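PDB 1SR4: cytolethal distending toxin protein B from Haemophilus ducreyi, which probably acts as the DNase I-like nuclease subunit of a bacterial genotoxin that damages the DNA of host cells. Local coordinates for residues 55-60 / 103-108; 149-154 / 187-192. One frame throughout, in Å; residues are numbered along the deposited sequence.

How the interactions relate
Both contacts belong to one DNase I-like domain, in which two mixed sheets pack together. Interaction 1, at the surface where the chain passes from one sheet to the other, comes first along the chain: it joins the loop after strand 53-54, in the eight-stranded sheet, to the connection 103-108, which leads from strand 98-102 of that sheet to edge strand 108-112 of the six-stranded one. Interaction 2 follows, bringing together helices 147-159 and 182-189, which flank the six-stranded sheet. Their centres are 29 Å apart and their nearest atoms about 12 Å, with no direct touch. One thus ties surface loops between sheets, the other knits the helical layer outside the second sheet.

Interaction 1: 55-60 / 103-108; sequences TSRVIQ and RRQADE
The carbonyl oxygen of Ala106 is gripped by both terminal nitrogens of Arg57. NH1 of Arg57 gives the shorter bond, 2.8 Å to Ala106 O, with an N-H...O angle of 148°. NH2 of Arg57 is 3.1 Å from Ala106 O and its bond is more bent. The fork is end-on: the oxygen lies close to the guanidinium plane, while both nitrogens approach it from one face of the carbonyl, NH2 well above the carbonyl plane.

Arginine suits this place because its long chain, extended from CG to NE with CG anti to the backbone N (chi1 -175°), carries the charged end across to the other loop. At the root of that side chain, Arg57 N donates to Thr55 OG1 over 3.2 Å, an ST turn for which the threonine hydroxyl is well fitted. In this DNase I-like fold the contact bridges a loop of the eight-stranded sheet and the connection into the six-stranded one, at the protein surface.

Ile59 CD1 lies 4.0 Å above one face of the Arg57 guanidinium, offset toward its rim. Gln105 comes in obliquely, its CG 3.7 Å from Arg57 NH1 and its amide plane 81° from the guanidinium. Glu68 OE2 pairs with Arg57 NH1 in a salt bridge and accepts from Gln105 NE2, while Glu68 OE1 is hydrogen-bonded to Thr55 OG1.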
loop_
_atom_site.group_PDB
_atom_site.type_symbol
_atom_site.label_atom_id
_atom_site.label_comp_id
_atom_site.label_asym_id
_atom_site.label_seq_id
_atom_site.Cartn_x
_atom_site.Cartn_y
_atom_site.Cartn_z
ATOM N N THR B 55 6.906 -6.663 -23.485
ATOM C CA THR B 55 7.276 -7.957 -24.055
ATOM C C THR B 55 6.922 -7.928 -25.540
ATOM O O THR B 55 6.336 -6.970 -26.017
ATOM C CB THR B 55 6.509 -9.122 -23.418
ATOM O OG1 THR B 55 5.152 -9.110 -23.876
ATOM C CG2 THR B 55 6.540 -9.009 -21.889
ATOM N N SER B 56 7.280 -8.978 -26.266
ATOM C CA SER B 56 6.973 -9.065 -27.698
ATOM C C SER B 56 5.561 -9.587 -27.939
ATOM O O SER B 56 5.061 -9.574 -29.064
ATOM C CB SER B 56 7.954 -10.013 -28.396
ATOM O OG SER B 56 9.289 -9.590 -28.202
ATOM N N ARG B 57 4.922 -10.066 -26.884
ATOM C CA ARG B 57 3.587 -10.617 -27.013
ATOM C C ARG B 57 2.573 -9.605 -27.516
ATOM O O ARG B 57 2.587 -8.444 -27.128
ATOM C CB ARG B 57 3.116 -11.168 -25.672
ATOM C CG ARG B 57 1.787 -11.864 -25.750
ATOM C CD ARG B 57 1.271 -12.221 -24.371
ATOM N NE ARG B 57 0.052 -13.022 -24.446
ATOM C CZ ARG B 57 -0.548 -13.578 -23.397
ATOM N NH1 ARG B 57 -0.049 -13.414 -22.168
ATOM N NH2 ARG B 57 -1.640 -14.317 -23.581
ATOM N N VAL B 58 1.693 -10.048 -28.400
ATOM C CA VAL B 58 0.660 -9.161 -28.896
ATOM C C VAL B 58 -0.695 -9.682 -28.463
ATOM O O VAL B 58 -1.038 -10.830 -28.727
ATOM C CB VAL B 58 0.703 -9.036 -30.423
ATOM C CG1 VAL B 58 1.805 -8.066 -30.818
ATOM C CG2 VAL B 58 0.947 -10.395 -31.049
ATOM N N ILE B 59 -1.444 -8.838 -27.763
ATOM C CA ILE B 59 -2.774 -9.199 -27.295
ATOM C C ILE B 59 -3.774 -8.242 -27.906
ATOM O O ILE B 59 -4.972 -8.480 -27.858
ATOM C CB ILE B 59 -2.917 -9.065 -25.786
ATOM C CG1 ILE B 59 -1.786 -9.798 -25.076
ATOM C CG2 ILE B 59 -4.257 -9.634 -25.355
ATOM C CD1 ILE B 59 -1.764 -9.525 -23.593
ATOM N N GLN B 60 -3.277 -7.143 -28.459
ATOM C CA GLN B 60 -4.145 -6.161 -29.089
ATOM C C GLN B 60 -5.028 -6.872 -30.102
ATOM O O GLN B 60 -4.593 -7.158 -31.219
ATOM C CB GLN B 60 -3.317 -5.095 -29.815
ATOM C CG GLN B 60 -2.614 -4.092 -28.904
ATOM C CD GLN B 60 -3.556 -3.018 -28.371
ATOM O OE1 GLN B 60 -3.153 -2.174 -27.573
ATOM N NE2 GLN B 60 -4.808 -3.043 -28.819
ATOM N N ARG B 103 1.526 -12.326 -10.936
ATOM C CA ARG B 103 2.742 -13.128 -10.791
ATOM C C ARG B 103 2.798 -14.089 -11.977
ATOM O O ARG B 103 3.860 -14.338 -12.539
ATOM C CB ARG B 103 2.716 -13.979 -9.515
ATOM C CG ARG B 103 2.292 -13.287 -8.245
ATOM C CD ARG B 103 3.340 -12.346 -7.680
ATOM N NE ARG B 103 4.711 -12.739 -7.982
ATOM C CZ ARG B 103 5.780 -12.175 -7.424
ATOM N NH1 ARG B 103 5.630 -11.214 -6.524
ATOM N NH2 ARG B 103 7.001 -12.530 -7.809
ATOM N N ARG B 104 1.639 -14.625 -12.350
ATOM C CA ARG B 104 1.558 -15.577 -13.439
ATOM C C ARG B 104 1.136 -14.952 -14.765
ATOM O O ARG B 104 0.348 -14.017 -14.803
ATOM C CB ARG B 104 0.602 -16.702 -13.045
ATOM C CG ARG B 104 1.141 -17.553 -11.909
ATOM C CD ARG B 104 0.078 -18.454 -11.292
ATOM N NE ARG B 104 -0.372 -19.488 -12.214
ATOM C CZ ARG B 104 -1.306 -20.385 -11.923
ATOM N NH1 ARG B 104 -1.889 -20.375 -10.727
ATOM N NH2 ARG B 104 -1.662 -21.283 -12.835
ATOM N N GLN B 105 1.675 -15.471 -15.860
ATOM C CA GLN B 105 1.327 -14.935 -17.169
ATOM C C GLN B 105 -0.141 -15.191 -17.519
ATOM O O GLN B 105 -0.680 -16.242 -17.190
ATOM C CB GLN B 105 2.219 -15.559 -18.225
ATOM C CG GLN B 105 2.017 -14.949 -19.577
ATOM C CD GLN B 105 3.130 -15.305 -20.510
ATOM O OE1 GLN B 105 3.528 -16.471 -20.601
ATOM N NE2 GLN B 105 3.652 -14.307 -21.213
ATOM N N ALA B 106 -0.793 -14.234 -18.179
ATOM C CA ALA B 106 -2.188 -14.428 -18.567
ATOM C C ALA B 106 -2.297 -15.395 -19.752
ATOM O O ALA B 106 -1.477 -15.363 -20.668
ATOM C CB ALA B 106 -2.823 -13.090 -18.940
ATOM N N ASP B 107 -3.294 -16.271 -19.738
ATOM C CA ASP B 107 -3.466 -17.177 -20.870
ATOM C C ASP B 107 -4.196 -16.411 -21.972
ATOM O O ASP B 107 -4.017 -16.663 -23.163
ATOM C CB ASP B 107 -4.289 -18.411 -20.472
ATOM C CG ASP B 107 -3.528 -19.347 -19.542
ATOM O OD1 ASP B 107 -2.380 -19.693 -19.864
ATOM O OD2 ASP B 107 -4.068 -19.743 -18.493
ATOM N N GLU B 108 -4.991 -15.433 -21.560
ATOM C CA GLU B 108 -5.790 -14.671 -22.499
ATOM C C GLU B 108 -6.261 -13.377 -21.836
ATOM O O GLU B 108 -6.298 -13.280 -20.608
ATOM C CB GLU B 108 -6.972 -15.561 -22.895
ATOM C CG GLU B 108 -8.080 -14.961 -23.720
ATOM C CD GLU B 108 -9.193 -15.979 -23.969
ATOM O OE1 GLU B 108 -9.343 -16.925 -23.165
ATOM O OE2 GLU B 108 -9.930 -15.831 -24.958
#

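Interaction 2: 149-154 / 187-192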
loop_
_atom_site.group_PDB
_atom_site.type_symbol
_atom_site.label_atom_id
_atom_site.label_comp_id
_atom_site.label_asym_id
_atom_site.label_seq_id
_atom_site.Cartn_x
_atom_site.Cartn_y
_atom_site.Cartn_z
ATOM N N SER B 149 -24.674 -2.451 -16.358
ATOM C CA SER B 149 -24.547 -3.016 -17.708
ATOM C C SER B 149 -23.152 -3.598 -17.926
ATOM O O SER B 149 -22.979 -4.538 -18.703
ATOM C CB SER B 149 -24.888 -1.978 -18.805
ATOM O OG SER B 149 -23.974 -0.909 -18.861
ATOM N N LEU B 150 -22.155 -3.063 -17.229
ATOM C CA LEU B 150 -20.795 -3.597 -17.353
ATOM C C LEU B 150 -20.788 -5.027 -16.784
ATOM O O LEU B 150 -20.296 -5.951 -17.423
ATOM C CB LEU B 150 -19.790 -2.724 -16.592
ATOM C CG LEU B 150 -18.304 -3.080 -16.760
ATOM C CD1 LEU B 150 -17.926 -3.006 -18.229
ATOM C CD2 LEU B 150 -17.436 -2.120 -15.944
ATOM N N ILE B 151 -21.349 -5.199 -15.590
ATOM C CA ILE B 151 -21.423 -6.511 -14.945
ATOM C C ILE B 151 -22.260 -7.475 -15.812
ATOM O O ILE B 151 -21.871 -8.625 -16.033
ATOM C CB ILE B 151 -22.074 -6.405 -13.529
ATOM C CG1 ILE B 151 -21.243 -5.473 -12.630
ATOM C CG2 ILE B 151 -22.212 -7.800 -12.895
ATOM C CD1 ILE B 151 -19.804 -5.835 -12.556
ATOM N N ARG B 152 -23.410 -7.006 -16.299
ATOM C CA ARG B 152 -24.259 -7.831 -17.155
ATOM C C ARG B 152 -23.518 -8.281 -18.413
ATOM O O ARG B 152 -23.593 -9.454 -18.799
ATOM C CB ARG B 152 -25.541 -7.076 -17.545
ATOM C CG ARG B 152 -26.395 -7.819 -18.593
ATOM C CD ARG B 152 -27.663 -7.052 -18.961
ATOM N NE ARG B 152 -27.379 -5.664 -19.321
ATOM C CZ ARG B 152 -26.636 -5.296 -20.360
ATOM N NH1 ARG B 152 -26.104 -6.214 -21.151
ATOM N NH2 ARG B 152 -26.412 -4.009 -20.601
ATOM N N ASN B 153 -22.793 -7.375 -19.065
ATOM C CA ASN B 153 -22.078 -7.763 -20.276
ATOM C C ASN B 153 -20.976 -8.776 -19.964
ATOM O O ASN B 153 -20.702 -9.670 -20.765
ATOM C CB ASN B 153 -21.493 -6.543 -20.993
ATOM C CG ASN B 153 -22.559 -5.717 -21.701
ATOM O OD1 ASN B 153 -23.689 -6.164 -21.865
ATOM N ND2 ASN B 153 -22.198 -4.515 -22.134
ATOM N N ILE B 154 -20.336 -8.641 -18.808
ATOM C CA ILE B 154 -19.298 -9.594 -18.430
ATOM C C ILE B 154 -19.976 -10.949 -18.231
ATOM O O ILE B 154 -19.490 -11.974 -18.708
ATOM C CB ILE B 154 -18.575 -9.159 -17.124
ATOM C CG1 ILE B 154 -17.699 -7.926 -17.410
ATOM C CG2 ILE B 154 -17.737 -10.316 -16.567
ATOM C CD1 ILE B 154 -17.079 -7.310 -16.173
ATOM N N VAL B 187 -28.631 -3.473 -4.994
ATOM C CA VAL B 187 -30.041 -3.234 -5.300
ATOM C C VAL B 187 -30.264 -3.066 -6.795
ATOM O O VAL B 187 -31.159 -3.690 -7.370
ATOM C CB VAL B 187 -30.582 -1.977 -4.585
ATOM C CG1 VAL B 187 -32.057 -1.789 -4.913
ATOM C CG2 VAL B 187 -30.407 -2.115 -3.083
ATOM N N ALA B 188 -29.446 -2.233 -7.428
ATOM C CA ALA B 188 -29.580 -2.003 -8.859
ATOM C C ALA B 188 -29.442 -3.298 -9.671
ATOM O O ALA B 188 -30.196 -3.516 -10.623
ATOM C CB ALA B 188 -28.548 -0.963 -9.326
ATOM N N LEU B 189 -28.510 -4.170 -9.287
ATOM C CA LEU B 189 -28.309 -5.414 -10.033
ATOM C C LEU B 189 -29.540 -6.318 -10.066
ATOM O O LEU B 189 -29.664 -7.181 -10.933
ATOM C CB LEU B 189 -27.101 -6.194 -9.486
ATOM C CG LEU B 189 -25.748 -5.929 -10.169
ATOM C CD1 LEU B 189 -24.650 -6.697 -9.466
ATOM C CD2 LEU B 189 -25.802 -6.347 -11.628
ATOM N N ARG B 190 -30.452 -6.124 -9.127
ATOM C CA ARG B 190 -31.661 -6.937 -9.092
ATOM C C ARG B 190 -32.520 -6.788 -10.350
ATOM O O ARG B 190 -33.404 -7.607 -10.606
ATOM C CB ARG B 190 -32.469 -6.600 -7.843
ATOM C CG ARG B 190 -31.820 -7.121 -6.597
ATOM C CD ARG B 190 -32.452 -6.544 -5.364
ATOM N NE ARG B 190 -31.822 -7.083 -4.165
ATOM C CZ ARG B 190 -32.076 -6.651 -2.936
ATOM N NH1 ARG B 190 -32.951 -5.667 -2.744
ATOM N NH2 ARG B 190 -31.462 -7.208 -1.899
ATOM N N GLN B 191 -32.253 -5.742 -11.131
ATOM C CA GLN B 191 -32.976 -5.507 -12.374
ATOM C C GLN B 191 -32.534 -6.522 -13.436
ATOM O O GLN B 191 -33.119 -6.603 -14.519
ATOM C CB GLN B 191 -32.715 -4.092 -12.875
ATOM C CG GLN B 191 -33.192 -2.993 -11.934
ATOM C CD GLN B 191 -34.665 -3.125 -11.564
ATOM O OE1 GLN B 191 -35.022 -3.804 -10.593
ATOM N NE2 GLN B 191 -35.530 -2.482 -12.348
ATOM N N GLU B 192 -31.485 -7.281 -13.127
ATOM C CA GLU B 192 -30.969 -8.317 -14.026
ATOM C C GLU B 192 -30.945 -9.556 -13.152
ATOM O O GLU B 192 -29.893 -9.951 -12.651
ATOM C CB GLU B 192 -29.537 -8.012 -14.493
ATOM C CG GLU B 192 -29.372 -6.845 -15.458
ATOM C CD GLU B 192 -29.972 -7.098 -16.834
ATOM O OE1 GLU B 192 -29.993 -8.261 -17.300
ATOM O OE2 GLU B 192 -30.407 -6.114 -17.464
#
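Arg152 and Glu192 meet with their planes steeply inclined, guanidinium and carboxylate standing 61° apart. The carboxylate lies beside the end of the arginine's aliphatic chain, with Glu192 OE1 3.1 Å from Arg152 CD. That fit is unusually close, so the exact placing of the carboxylate is uncertain. Its other oxygen sits at the guanidinium edge, near the plane, where Glu192 OE2 and Arg152 NE form a salt bridge at 3.6 Å. Two bends bring the groups together. Arg152 is straight through chi2 and then turns at chi3 (51°), while Glu192 folds at chi2 (-68°), which brings its carboxylate back alongside Arg152.

Beside this polar pair the contact is apolar. Ile151 and Leu189 cross at about a right angle, and Ile151 CG2 touches Leu189 CD2 at 4.1 Å. The chi1 of Ile151 sets CG2 anti to the backbone N, on the side that meets leucine. Branched aliphatic chains suit this buried place: both residues also pack on Ile219 of strand 216-221 and Val195 of helix 193-197, so the helices share a hydrophobic seam over the six-stranded sheet of the DNase I-like fold.

Glu192 closes a type I beta turn that starts at Leu189, its N bonded to Leu189 O at 2.9 Å, and occupies the N-cap position before helix 193-197. Glutamate suits the place by its length and charge, which let the carboxylate reach Arg152 from the turn.

The stronger polar partner of Arg152 is Asp115, which forms a salt bridge with NH2. The arginine charge is thus probably shared by two carboxylates, and its link to Glu192 is probably mainly electrostatic, supplementing the apolar contact of Ile151 with Leu189.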